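Single-stranded DNA-binding protein (Enterobacter phage Enc34, PDB 5ODL) binds single-stranded DNA, here a strand containing thymines, probably through an OB-type fold. Local coordinates at residues A[136-141]-A[169-174]; A[28-33]-A[49-54]; A[116-121]-A[130-135]; A[81-86]-A[160-165]. All coordinates share one frame; numbering follows the deposited sequence. Where two conformers were deposited one is given.

Contact 1: A[136-141]-A[169-174]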
# COMPACT_ATOMS: atom_id res chain seq x y z
N ALA A 136 -13.17 6.79 -8.99
CA ALA A 136 -13.93 5.60 -8.59
C ALA A 136 -14.10 4.63 -9.77
O ALA A 136 -13.97 3.42 -9.60
CB ALA A 136 -15.27 6.00 -8.04
N GLU A 137 -14.36 5.16 -10.96
CA GLU A 137 -14.51 4.31 -12.15
C GLU A 137 -13.21 3.68 -12.57
O GLU A 137 -13.21 2.51 -12.96
CB GLU A 137 -15.07 5.13 -13.32
CG GLU A 137 -16.47 5.63 -13.07
CD GLU A 137 -17.04 6.45 -14.23
OE1 GLU A 137 -18.26 6.68 -14.21
OE2 GLU A 137 -16.29 6.87 -15.15
N GLU A 138 -12.11 4.42 -12.49
CA GLU A 138 -10.81 3.91 -12.94
C GLU A 138 -10.23 2.78 -12.04
O GLU A 138 -9.77 1.76 -12.56
CB GLU A 138 -9.82 5.04 -13.06
CG GLU A 138 -8.48 4.69 -13.66
CD GLU A 138 -8.59 4.29 -15.12
OE1 GLU A 138 -9.43 4.86 -15.85
OE2 GLU A 138 -7.84 3.41 -15.53
N ILE A 139 -10.22 3.00 -10.74
CA ILE A 139 -9.57 2.07 -9.79
C ILE A 139 -10.68 1.40 -8.97
O ILE A 139 -11.16 1.92 -7.96
CB ILE A 139 -8.55 2.79 -8.86
CG1 ILE A 139 -7.51 3.63 -9.61
CG2 ILE A 139 -7.83 1.72 -8.02
CD1 ILE A 139 -6.71 2.94 -10.66
N TYR A 140 -11.09 0.23 -9.42
CA TYR A 140 -12.15 -0.52 -8.82
C TYR A 140 -11.52 -1.76 -8.18
O TYR A 140 -10.51 -2.32 -8.67
CB TYR A 140 -13.25 -0.90 -9.84
CG TYR A 140 -12.71 -1.64 -11.05
CD1 TYR A 140 -12.25 -0.96 -12.16
CD2 TYR A 140 -12.61 -3.04 -11.05
CE1 TYR A 140 -11.69 -1.61 -13.23
CE2 TYR A 140 -12.08 -3.72 -12.14
CZ TYR A 140 -11.62 -3.00 -13.24
OH TYR A 140 -11.07 -3.65 -14.31
N GLY A 141 -12.15 -2.22 -7.11
CA GLY A 141 -11.68 -3.43 -6.42
C GLY A 141 -11.70 -4.59 -7.41
O GLY A 141 -12.73 -4.86 -8.01
N VAL A 169 -1.28 5.76 -7.04
CA VAL A 169 -1.86 4.52 -7.57
C VAL A 169 -1.97 4.66 -9.09
O VAL A 169 -2.61 5.60 -9.57
CB VAL A 169 -3.26 4.26 -6.97
CG1 VAL A 169 -3.85 2.95 -7.50
CG2 VAL A 169 -3.20 4.21 -5.45
N LEU A 170 -1.33 3.74 -9.82
CA LEU A 170 -1.36 3.68 -11.30
C LEU A 170 -2.14 2.44 -11.74
O LEU A 170 -1.81 1.33 -11.33
CB LEU A 170 0.07 3.59 -11.86
CG LEU A 170 0.30 3.17 -13.33
CD1 LEU A 170 -0.25 4.21 -14.27
CD2 LEU A 170 1.77 2.87 -13.64
N LYS A 171 -3.15 2.63 -12.59
CA LYS A 171 -3.86 1.51 -13.20
C LYS A 171 -2.91 0.74 -14.09
O LYS A 171 -2.20 1.32 -14.91
CB LYS A 171 -5.03 2.04 -14.04
CG LYS A 171 -5.85 0.97 -14.73
CD LYS A 171 -6.70 0.23 -13.74
CE LYS A 171 -7.88 -0.43 -14.42
NZ LYS A 171 -8.84 0.49 -15.06
N ARG A 172 -2.93 -0.58 -13.94
CA ARG A 172 -2.06 -1.48 -14.70
C ARG A 172 -2.86 -2.45 -15.57
O ARG A 172 -2.53 -2.61 -16.76
CB ARG A 172 -1.14 -2.25 -13.74
CG ARG A 172 0.02 -1.42 -13.22
CD ARG A 172 1.07 -1.11 -14.28
NE ARG A 172 1.63 -2.37 -14.76
CZ ARG A 172 2.00 -2.68 -16.01
NH1 ARG A 172 1.91 -1.80 -17.00
NH2 ARG A 172 2.46 -3.90 -16.26
N LYS A 173 -3.86 -3.11 -14.98
CA LYS A 173 -4.69 -4.10 -15.71
C LYS A 173 -6.13 -4.04 -15.27
O LYS A 173 -6.44 -3.84 -14.10
CB LYS A 173 -4.19 -5.54 -15.48
CG LYS A 173 -2.73 -5.77 -15.79
CD LYS A 173 -2.31 -7.18 -15.37
CE LYS A 173 -0.80 -7.31 -15.56
NZ LYS A 173 -0.34 -8.71 -15.57
N ASP A 174 -7.04 -4.23 -16.22
CA ASP A 174 -8.43 -4.48 -15.88
C ASP A 174 -8.59 -5.97 -15.61
O ASP A 174 -7.85 -6.80 -16.16
CB ASP A 174 -9.37 -3.99 -17.01
CG ASP A 174 -9.47 -2.47 -17.03
OD1 ASP A 174 -10.06 -1.92 -16.08
OD2 ASP A 174 -8.93 -1.84 -17.96
O HOH W 1 -11.74 1.18 -15.33
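Four oxygen atoms gather round the ammonium nitrogen of K171, and E138 supplies two. This is a salt-bridge network joining the C-terminal end of helix 132-138 to the last stretch of strand 159-173, within a domain of the OB clan. K171 NZ donates to E138 O at 3.0 Å, in the carbonyl plane, and to E138 OE2, which it meets from above the carboxylate plane. K171 NZ also donates to D174 OD1 at 2.9 Å and to a water held by E137 O. Since E138 is the last helical residue before I139 breaks away, the cation sits where the helix carbonyls end, which probably adds a favourable electrostatic term. CG of the lysine lies anti to its own backbone N (chi1 180°), beside E138 OE2; kinks at chi2 and chi4 bring NZ back to the carbonyl.

Y140 joins the network through D174. Y140 OH donates to D174 OD1 at 2.7 Å, on that oxygen's anti lone pair, and ring and carboxylate lie within 6° of one plane. K171 NZ meets the same oxygen on its syn side, tilted 35° out of the carboxylate plane, so two donors grip OD1; the hydroxyl is also hydrogen-bonded to D175 N. Beyond K171 the strand forms a classic beta bulge, with R172 and K173 both facing W144. Beneath the polar layer the contact turns apolar. I139 also touches V121 and L35, meets V169 CG1 with its CG2 at 4.2 Å, and sets its CD1 against K171 CB at 3.9 Å.

Contact 2: A[28-33]-A[49-54]. With nucleotides of chain B.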
# COMPACT_ATOMS: atom_id res chain seq x y z
N VAL A 28 0.04 -5.48 -8.71
CA VAL A 28 -0.66 -6.06 -7.56
C VAL A 28 -2.14 -5.78 -7.71
O VAL A 28 -2.55 -4.81 -8.38
CB VAL A 28 -0.12 -5.50 -6.20
CG1 VAL A 28 1.32 -5.96 -5.99
CG2 VAL A 28 -0.19 -3.98 -6.15
N ARG A 29 -2.96 -6.63 -7.08
CA ARG A 29 -4.40 -6.52 -7.20
C ARG A 29 -4.97 -5.62 -6.12
O ARG A 29 -4.60 -5.71 -4.98
CB ARG A 29 -5.05 -7.91 -7.20
CG ARG A 29 -6.41 -7.94 -7.90
CD ARG A 29 -6.89 -9.36 -8.20
NE ARG A 29 -8.11 -9.28 -9.00
CZ ARG A 29 -8.94 -10.29 -9.24
NH1 ARG A 29 -8.69 -11.52 -8.78
NH2 ARG A 29 -10.02 -10.06 -9.97
N CYS A 30 -5.89 -4.75 -6.50
CA CYS A 30 -6.44 -3.75 -5.62
C CYS A 30 -7.72 -4.32 -4.95
O CYS A 30 -8.47 -5.07 -5.59
CB CYS A 30 -6.71 -2.53 -6.54
SG CYS A 30 -8.11 -1.62 -6.11
N SER A 31 -7.94 -4.03 -3.65
CA SER A 31 -9.26 -4.18 -3.02
C SER A 31 -9.56 -3.02 -2.10
O SER A 31 -8.66 -2.30 -1.64
CB SER A 31 -9.45 -5.52 -2.27
OG SER A 31 -8.58 -5.62 -1.21
N TYR A 32 -10.85 -2.83 -1.87
CA TYR A 32 -11.32 -1.76 -0.99
C TYR A 32 -10.66 -0.37 -1.23
O TYR A 32 -10.19 0.27 -0.29
CB TYR A 32 -11.14 -2.17 0.45
CG TYR A 32 -11.96 -3.36 0.81
CD1 TYR A 32 -13.32 -3.23 1.02
CD2 TYR A 32 -11.37 -4.61 0.94
CE1 TYR A 32 -14.10 -4.34 1.36
CE2 TYR A 32 -12.13 -5.71 1.30
CZ TYR A 32 -13.48 -5.57 1.50
OH TYR A 32 -14.22 -6.68 1.84
N PRO A 33 -10.64 0.10 -2.49
CA PRO A 33 -10.13 1.46 -2.72
C PRO A 33 -11.02 2.53 -2.05
O PRO A 33 -12.24 2.44 -2.09
CB PRO A 33 -10.15 1.61 -4.25
CG PRO A 33 -11.25 0.70 -4.67
CD PRO A 33 -11.19 -0.49 -3.73
N TYR A 49 -7.61 8.66 2.82
CA TYR A 49 -7.65 7.87 1.58
C TYR A 49 -6.88 6.59 1.85
O TYR A 49 -5.95 6.59 2.67
CB TYR A 49 -7.02 8.65 0.43
CG TYR A 49 -7.80 9.91 0.11
CD1 TYR A 49 -8.93 9.87 -0.69
CD2 TYR A 49 -7.43 11.17 0.67
CE1 TYR A 49 -9.68 11.00 -0.96
CE2 TYR A 49 -8.16 12.31 0.40
CZ TYR A 49 -9.29 12.23 -0.43
OH TYR A 49 -10.06 13.34 -0.74
N SER A 50 -7.29 5.51 1.19
CA SER A 50 -6.61 4.23 1.41
C SER A 50 -6.83 3.25 0.29
O SER A 50 -7.68 3.47 -0.57
CB SER A 50 -7.13 3.61 2.72
OG SER A 50 -8.50 3.31 2.64
N ILE A 51 -6.09 2.15 0.35
CA ILE A 51 -6.23 1.03 -0.55
C ILE A 51 -5.63 -0.21 0.10
O ILE A 51 -4.78 -0.10 0.95
CB ILE A 51 -5.54 1.32 -1.92
CG1 ILE A 51 -6.09 0.40 -3.05
CG2 ILE A 51 -4.03 1.26 -1.82
CD1 ILE A 51 -5.76 0.93 -4.42
N THR A 52 -6.12 -1.38 -0.29
CA THR A 52 -5.47 -2.63 0.00
C THR A 52 -4.88 -3.19 -1.29
O THR A 52 -5.55 -3.17 -2.33
CB THR A 52 -6.45 -3.63 0.62
OG1 THR A 52 -6.91 -3.13 1.89
CG2 THR A 52 -5.82 -5.03 0.79
N LEU A 53 -3.64 -3.65 -1.20
CA LEU A 53 -2.92 -4.25 -2.30
C LEU A 53 -2.68 -5.72 -2.01
O LEU A 53 -2.21 -6.07 -0.93
CB LEU A 53 -1.58 -3.58 -2.49
CG LEU A 53 -1.63 -2.05 -2.61
CD1 LEU A 53 -0.23 -1.51 -2.57
CD2 LEU A 53 -2.41 -1.57 -3.82
N LEU A 54 -3.00 -6.56 -2.98
CA LEU A 54 -2.85 -8.02 -2.86
C LEU A 54 -1.68 -8.44 -3.72
O LEU A 54 -1.72 -8.32 -4.97
CB LEU A 54 -4.14 -8.70 -3.30
CG LEU A 54 -5.40 -8.28 -2.58
CD1 LEU A 54 -6.64 -8.85 -3.25
CD2 LEU A 54 -5.38 -8.63 -1.08
P DT B 7 -8.07 -5.88 10.55
OP1 DT B 7 -7.17 -6.40 11.62
OP2 DT B 7 -7.55 -5.76 9.15
O5' DT B 7 -9.39 -6.77 10.49
C5' DT B 7 -10.24 -6.84 9.32
C4' DT B 7 -10.73 -5.46 8.91
O4' DT B 7 -10.02 -5.04 7.73
C3' DT B 7 -12.21 -5.36 8.55
O3' DT B 7 -12.66 -4.03 8.84
C2' DT B 7 -12.20 -5.62 7.06
C1' DT B 7 -10.94 -4.86 6.66
N1 DT B 7 -10.28 -5.28 5.40
C2 DT B 7 -9.99 -4.31 4.46
O2 DT B 7 -10.26 -3.13 4.62
N3 DT B 7 -9.36 -4.77 3.33
C4 DT B 7 -9.01 -6.08 3.05
O4 DT B 7 -8.46 -6.35 1.99
C5 DT B 7 -9.34 -7.05 4.08
C7 DT B 7 -8.99 -8.48 3.86
C6 DT B 7 -9.95 -6.60 5.19
P DT B 8 -14.16 -3.73 9.36
OP1 DT B 8 -14.16 -2.41 10.04
OP2 DT B 8 -14.66 -4.93 10.08
O5' DT B 8 -14.99 -3.60 8.00
C5' DT B 8 -16.11 -2.70 7.88
C4' DT B 8 -16.43 -2.46 6.42
O4' DT B 8 -15.63 -1.37 5.92
C3' DT B 8 -16.16 -3.65 5.50
O3' DT B 8 -17.13 -3.75 4.46
C2' DT B 8 -14.80 -3.33 4.90
C1' DT B 8 -14.79 -1.81 4.85
N1 DT B 8 -13.45 -1.23 5.05
C2 DT B 8 -12.83 -0.65 3.96
O2 DT B 8 -13.35 -0.56 2.86
N3 DT B 8 -11.57 -0.14 4.22
C4 DT B 8 -10.90 -0.17 5.43
O4 DT B 8 -9.77 0.33 5.51
C5 DT B 8 -11.60 -0.81 6.52
C7 DT B 8 -10.95 -0.89 7.86
C6 DT B 8 -12.83 -1.30 6.27
P DT B 9 -17.49 -5.19 3.86
OP1 DT B 9 -18.70 -5.69 4.57
OP2 DT B 9 -16.25 -6.01 3.84
O5' DT B 9 -17.90 -4.86 2.35
O HOH W 2 -8.93 0.57 1.94
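Side by side across an antiparallel strand pair, S31 and T52 show how one small side chain can nest against another. The axes of 28-31 and 49-54 approach to 4.5 Å, in a sheet that fits the OB-type fold of this family. R29 with L54 and S31 with T52 are the hydrogen-bonded pairs, C30 with L53 the non-hydrogen-bonded pair between them.

On the face bearing S31 and T52, S31 OG stands between its own backbone N and carbonyl carbon (chi1 64°) and presses on T52 CB at 3.4 Å. Next along this face, L54 drapes CB and CG over R29 O, while the arginine chain stretches out to G142. The other face is filled by apolar bumps. V28 CG2 seats against L53 CB at 3.9 Å, and C30 SG meets I51 CD1 at the same distance; I51 CG1 also reaches the ring of P33, where the chain has already turned a corner.

That corner lifts Y32 out beside the strands, and its ring with S31 and T52 shapes a hollow for the base of DT7 of chain B, the bound DNA. DT7 O2 lies over one face of the ring, and DT7 N3 comes within 3.1 Å of Y32 CD2. T52 contributes its CG2, 3.2 Å from DT7 O4. On the other edge carbon, Y32 CD1, the ring comes within 3.2 Å of O2 of DT8 of chain B, which lies obliquely to it. Below the corner, a water donates to Y32 O and bridges to S50 OG, while T52 OG1 accepts a weak, bent hydrogen bond from DT7 N3, 132° at the hydrogen.

Contact 3: A[116-121]-A[130-135]. With NA (sodium ion), chain G.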
# COMPACT_ATOMS: atom_id res chain seq x y z
N SER A 116 -3.67 11.12 4.45
CA SER A 116 -4.57 12.27 4.55
C SER A 116 -4.62 13.09 3.25
O SER A 116 -5.65 13.69 2.94
CB SER A 116 -4.19 13.17 5.74
OG SER A 116 -2.82 13.52 5.68
N THR A 117 -3.51 13.15 2.53
CA THR A 117 -3.43 13.85 1.26
C THR A 117 -3.82 12.86 0.18
O THR A 117 -3.28 11.74 0.15
CB THR A 117 -2.00 14.35 1.01
OG1 THR A 117 -1.63 15.26 2.05
CG2 THR A 117 -1.86 15.05 -0.33
N ARG A 118 -4.74 13.23 -0.71
CA ARG A 118 -5.15 12.28 -1.73
C ARG A 118 -3.94 11.85 -2.58
O ARG A 118 -3.17 12.68 -3.05
CB ARG A 118 -6.27 12.84 -2.61
CG ARG A 118 -7.06 11.77 -3.35
CD ARG A 118 -8.24 12.39 -4.07
NE ARG A 118 -7.82 13.23 -5.19
CZ ARG A 118 -8.60 13.89 -6.05
NH1 ARG A 118 -9.93 13.91 -5.97
NH2 ARG A 118 -8.00 14.56 -7.00
N PRO A 119 -3.75 10.53 -2.76
CA PRO A 119 -2.62 10.13 -3.61
C PRO A 119 -2.85 10.51 -5.07
O PRO A 119 -4.01 10.78 -5.48
CB PRO A 119 -2.62 8.60 -3.50
CG PRO A 119 -3.88 8.21 -2.89
CD PRO A 119 -4.46 9.39 -2.16
N ASP A 120 -1.78 10.57 -5.85
CA ASP A 120 -1.92 10.68 -7.30
C ASP A 120 -2.64 9.43 -7.81
O ASP A 120 -2.32 8.33 -7.40
CB ASP A 120 -0.57 10.74 -7.99
CG ASP A 120 0.25 11.96 -7.60
OD1 ASP A 120 -0.33 12.99 -7.20
OD2 ASP A 120 1.49 11.87 -7.71
N VAL A 121 -3.62 9.62 -8.67
CA VAL A 121 -4.37 8.51 -9.29
C VAL A 121 -4.25 8.63 -10.80
O VAL A 121 -4.74 9.60 -11.37
CB VAL A 121 -5.85 8.48 -8.86
CG1 VAL A 121 -6.59 7.30 -9.53
CG2 VAL A 121 -5.94 8.42 -7.34
N GLU A 130 -8.70 13.74 -11.44
CA GLU A 130 -9.08 14.71 -10.41
C GLU A 130 -10.46 14.60 -9.80
O GLU A 130 -10.62 14.93 -8.62
CB GLU A 130 -8.95 16.15 -10.93
CG GLU A 130 -7.57 16.51 -11.48
CD GLU A 130 -6.48 16.57 -10.43
OE1 GLU A 130 -6.77 16.60 -9.20
OE2 GLU A 130 -5.29 16.58 -10.83
N SER A 131 -11.47 14.17 -10.56
CA SER A 131 -12.84 14.16 -10.07
C SER A 131 -13.05 12.83 -9.36
O SER A 131 -12.57 11.80 -9.83
CB SER A 131 -13.86 14.35 -11.20
OG SER A 131 -14.24 13.11 -11.78
N PRO A 132 -13.77 12.85 -8.23
CA PRO A 132 -14.08 11.62 -7.52
C PRO A 132 -14.72 10.55 -8.38
O PRO A 132 -14.32 9.41 -8.30
CB PRO A 132 -15.02 12.08 -6.41
CG PRO A 132 -14.52 13.49 -6.09
CD PRO A 132 -14.03 14.03 -7.40
N ASN A 133 -15.66 10.91 -9.25
CA ASN A 133 -16.33 9.89 -10.08
C ASN A 133 -15.38 9.20 -11.04
O ASN A 133 -15.45 7.99 -11.20
CB ASN A 133 -17.46 10.51 -10.88
CG ASN A 133 -18.58 10.99 -10.01
OD1 ASN A 133 -18.80 10.47 -8.91
ND2 ASN A 133 -19.31 11.99 -10.49
N GLU A 134 -14.51 9.96 -11.68
CA GLU A 134 -13.57 9.37 -12.60
C GLU A 134 -12.54 8.46 -11.85
O GLU A 134 -12.17 7.38 -12.35
CB GLU A 134 -12.94 10.41 -13.54
CG GLU A 134 -11.84 11.27 -13.00
CD GLU A 134 -11.45 12.45 -13.92
OE1 GLU A 134 -11.65 12.33 -15.16
OE2 GLU A 134 -10.92 13.48 -13.40
N ILE A 135 -12.12 8.89 -10.67
CA ILE A 135 -11.25 8.06 -9.80
C ILE A 135 -11.91 6.72 -9.39
O ILE A 135 -11.26 5.66 -9.45
CB ILE A 135 -10.76 8.87 -8.59
CG1 ILE A 135 -9.72 9.88 -9.10
CG2 ILE A 135 -10.19 7.97 -7.51
CD1 ILE A 135 -9.42 11.03 -8.15
NA NA G . -5.71 16.54 -7.18
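V121, in strand 120-122, lies beside I135 in the first turn of helix 132-138, their CA atoms 6.9 Å apart, while R118 reaches across from the preceding loop to the residues just before the helix. V121 CG1 rests on I135 CG1 at 4.1 Å, and I135 pushes CD1 on toward the arginine. In the R118 conformer described, one of two, that methyl sits 3.6 Å above the centre of the guanidinium plane. The same conformer grips E130 O end-on with two nitrogens, NH1 at 2.9 Å and NH2 at 3.1 Å, both from the same face of the carbonyl. The bend at chi3 (69°) turns the planar group to make this possible. E130 OE1 lies at the edge of the guanidinium, in its plane, and binds a sodium ion at 2.3 Å.

The helix start is fixed in its own right. S131 OG accepts from E134 N at 3.2 Å, and S131 N donates in return to E134 OE2. A second donor, E130 N, meets that carboxylate oxygen from the opposite face of its plane, so the residue carrying the arginine's acceptor is tied to the helix too. S131 and E134 thereby form a capping box.

Contact 4: A[81-86]-A[160-165]. With nucleotides of chain B.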
# COMPACT_ATOMS: atom_id res chain seq x y z
N GLY A 81 14.06 6.67 19.19
CA GLY A 81 14.85 5.49 19.51
C GLY A 81 14.23 4.28 18.87
O GLY A 81 13.04 4.29 18.54
N ALA A 82 15.04 3.23 18.73
CA ALA A 82 14.60 2.00 18.06
C ALA A 82 13.28 1.50 18.64
O ALA A 82 13.10 1.46 19.86
CB ALA A 82 15.68 0.91 18.14
N LEU A 83 12.35 1.14 17.75
CA LEU A 83 10.99 0.78 18.09
C LEU A 83 10.75 -0.73 17.98
O LEU A 83 11.10 -1.34 16.98
CB LEU A 83 10.04 1.53 17.16
CG LEU A 83 8.59 1.63 17.64
CD1 LEU A 83 8.49 2.42 18.94
CD2 LEU A 83 7.72 2.26 16.56
N LYS A 84 10.18 -1.33 19.03
CA LYS A 84 9.74 -2.72 19.02
C LYS A 84 8.28 -2.75 18.57
O LYS A 84 7.42 -2.09 19.18
CB LYS A 84 9.84 -3.37 20.40
CG LYS A 84 11.26 -3.59 20.90
CD LYS A 84 11.31 -4.09 22.35
CE LYS A 84 10.58 -3.13 23.29
NZ LYS A 84 10.98 -3.22 24.73
N VAL A 85 8.02 -3.51 17.50
CA VAL A 85 6.68 -3.60 16.93
C VAL A 85 6.32 -5.07 16.70
O VAL A 85 7.12 -5.83 16.12
CB VAL A 85 6.57 -2.82 15.59
CG1 VAL A 85 5.14 -2.87 15.06
CG2 VAL A 85 7.02 -1.38 15.76
N ALA A 86 5.13 -5.47 17.13
CA ALA A 86 4.65 -6.86 16.95
C ALA A 86 4.35 -7.13 15.48
O ALA A 86 3.91 -6.22 14.76
CB ALA A 86 3.38 -7.09 17.76
N LYS A 160 2.01 0.95 18.97
CA LYS A 160 3.22 0.97 18.19
C LYS A 160 2.96 0.15 16.91
O LYS A 160 2.56 -1.00 16.97
CB LYS A 160 4.37 0.34 18.98
CG LYS A 160 4.77 1.13 20.22
CD LYS A 160 5.79 0.38 21.08
CE LYS A 160 5.95 0.99 22.47
NZ LYS A 160 6.85 2.18 22.52
N ARG A 161 3.19 0.77 15.76
CA ARG A 161 2.94 0.12 14.46
C ARG A 161 3.98 0.59 13.46
O ARG A 161 4.57 1.67 13.61
CB ARG A 161 1.57 0.53 13.91
CG ARG A 161 0.35 0.07 14.71
CD ARG A 161 -0.97 0.41 14.01
NE ARG A 161 -1.00 -0.36 12.76
CZ ARG A 161 -1.55 -1.57 12.60
NH1 ARG A 161 -2.21 -2.17 13.59
NH2 ARG A 161 -1.46 -2.18 11.43
N ILE A 162 4.15 -0.18 12.40
CA ILE A 162 4.79 0.33 11.18
C ILE A 162 3.68 0.36 10.14
O ILE A 162 3.15 -0.68 9.74
CB ILE A 162 5.98 -0.52 10.68
CG1 ILE A 162 7.04 -0.73 11.79
CG2 ILE A 162 6.56 0.11 9.42
CD1 ILE A 162 7.56 0.55 12.42
N ASN A 163 3.36 1.57 9.71
CA ASN A 163 2.26 1.82 8.76
C ASN A 163 2.88 2.21 7.42
O ASN A 163 4.11 2.34 7.29
CB ASN A 163 1.34 2.95 9.29
CG ASN A 163 0.71 2.63 10.64
OD1 ASN A 163 0.20 1.54 10.84
ND2 ASN A 163 0.73 3.61 11.57
N ALA A 164 2.01 2.39 6.40
CA ALA A 164 2.47 2.82 5.08
C ALA A 164 1.66 4.01 4.58
O ALA A 164 0.43 3.97 4.56
CB ALA A 164 2.35 1.67 4.09
N ASN A 165 2.38 5.09 4.24
CA ASN A 165 1.83 6.20 3.50
C ASN A 165 1.56 5.75 2.07
O ASN A 165 2.37 5.05 1.47
CB ASN A 165 2.81 7.37 3.49
CG ASN A 165 2.97 8.01 4.87
OD1 ASN A 165 1.99 8.32 5.56
ND2 ASN A 165 4.22 8.19 5.26
P DT B 3 3.30 14.74 12.98
OP1 DT B 3 2.90 15.78 13.96
OP2 DT B 3 4.61 14.03 13.13
O5' DT B 3 2.13 13.66 12.97
C5' DT B 3 0.79 14.01 12.56
C4' DT B 3 0.04 12.75 12.24
O4' DT B 3 0.55 12.19 11.01
C3' DT B 3 0.17 11.66 13.31
O3' DT B 3 -1.11 11.17 13.67
C2' DT B 3 1.05 10.60 12.66
C1' DT B 3 0.78 10.80 11.18
N1 DT B 3 1.88 10.42 10.27
C2 DT B 3 1.56 9.89 9.03
O2 DT B 3 0.41 9.68 8.67
N3 DT B 3 2.64 9.62 8.23
C4 DT B 3 3.97 9.80 8.54
O4 DT B 3 4.83 9.50 7.72
C5 DT B 3 4.24 10.35 9.85
C7 DT B 3 5.66 10.60 10.25
C6 DT B 3 3.19 10.65 10.62
P DT B 5 -3.69 5.52 10.45
OP1 DT B 5 -2.87 5.59 9.22
OP2 DT B 5 -4.98 6.25 10.56
O5' DT B 5 -4.01 3.99 10.76
C5' DT B 5 -2.96 3.10 11.08
C4' DT B 5 -3.57 1.78 11.50
O4' DT B 5 -4.42 1.96 12.65
C3' DT B 5 -4.43 1.15 10.41
O3' DT B 5 -4.00 -0.18 10.31
C2' DT B 5 -5.85 1.29 10.92
C1' DT B 5 -5.67 1.37 12.43
N1 DT B 5 -6.68 2.19 13.11
C2 DT B 5 -7.37 1.65 14.17
O2 DT B 5 -7.20 0.50 14.56
N3 DT B 5 -8.30 2.49 14.75
C4 DT B 5 -8.57 3.79 14.39
O4 DT B 5 -9.42 4.42 15.00
C5 DT B 5 -7.78 4.31 13.30
C7 DT B 5 -8.01 5.72 12.85
C6 DT B 5 -6.89 3.50 12.72
O HOH W 3 3.39 -3.45 18.34
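V85 is the close-fitting part of this contact, a valine from the loop after helix 61-76 lodged against strand 159-173. Its two methyls divide the work. CG1, anti to the backbone N (chi1 -177°), lies against the main chain, 3.7 Å from K160 O and 3.8 Å from R161 CA, while CG2 meets I162 CD1 at 3.9 Å. L83 CD2 touches the same isoleucine methyl more loosely, at 4.5 Å. No direct hydrogen bond joins 81-86 to 160-165; M89, further along the loop, pairs with I162 instead.

The solvent side is lined by the exposed chains of K160 and K84; K160 CD still comes within 3.5 Å of K84 O, while its amine goes on to a salt bridge with E155. A water links the backbones here, accepting from A86 N and donating to K160 O.

Alternation along the strand sets this packing back to back with the DNA site of what is, by family, an OB-type fold. The CD1 end of I162 reaches the loop, whereas R161, N163 and N165 reach the nucleotides. R161 NE donates to N163 OD1 at 3.0 Å, in the guanidinium and carbonyl planes, which fixes the rotation of the guanidinium, with O3' of DT5 of chain B over one face, toward the rim. Its NH2 makes a salt bridge to a DNA phosphate. Further along, the amide of N165 pairs with the base of DT3 of chain B through two straight bonds: OD1 accepts from DT3 N3 at 3.0 Å, and ND2 donates to DT3 O4 at 2.9 Å.

How the contacts relate
Read from the N terminus, the chain closes contact 2 first, pairing strands 28-31 and 48-56 after an intervening 15 residues. Segment 81-86 then opens contact 4, which is completed only at 160-165. Nested inside that long loop, contact 3 joins 116-121 to 130-135 across eight residues. Helix 132-138 runs directly on into contact 1, whose partner, 169-174, lies beyond 160-165, so contacts 1 and 4 cross. Contacts 1 and 3 share the helix and meet through I139 and V121; contact 2 touches both, through C30 and P33 on one hand and Y49 on the other. Contact 4, at the far end of strand 159-173, lies across the chain's centre from contacts 1 and 3.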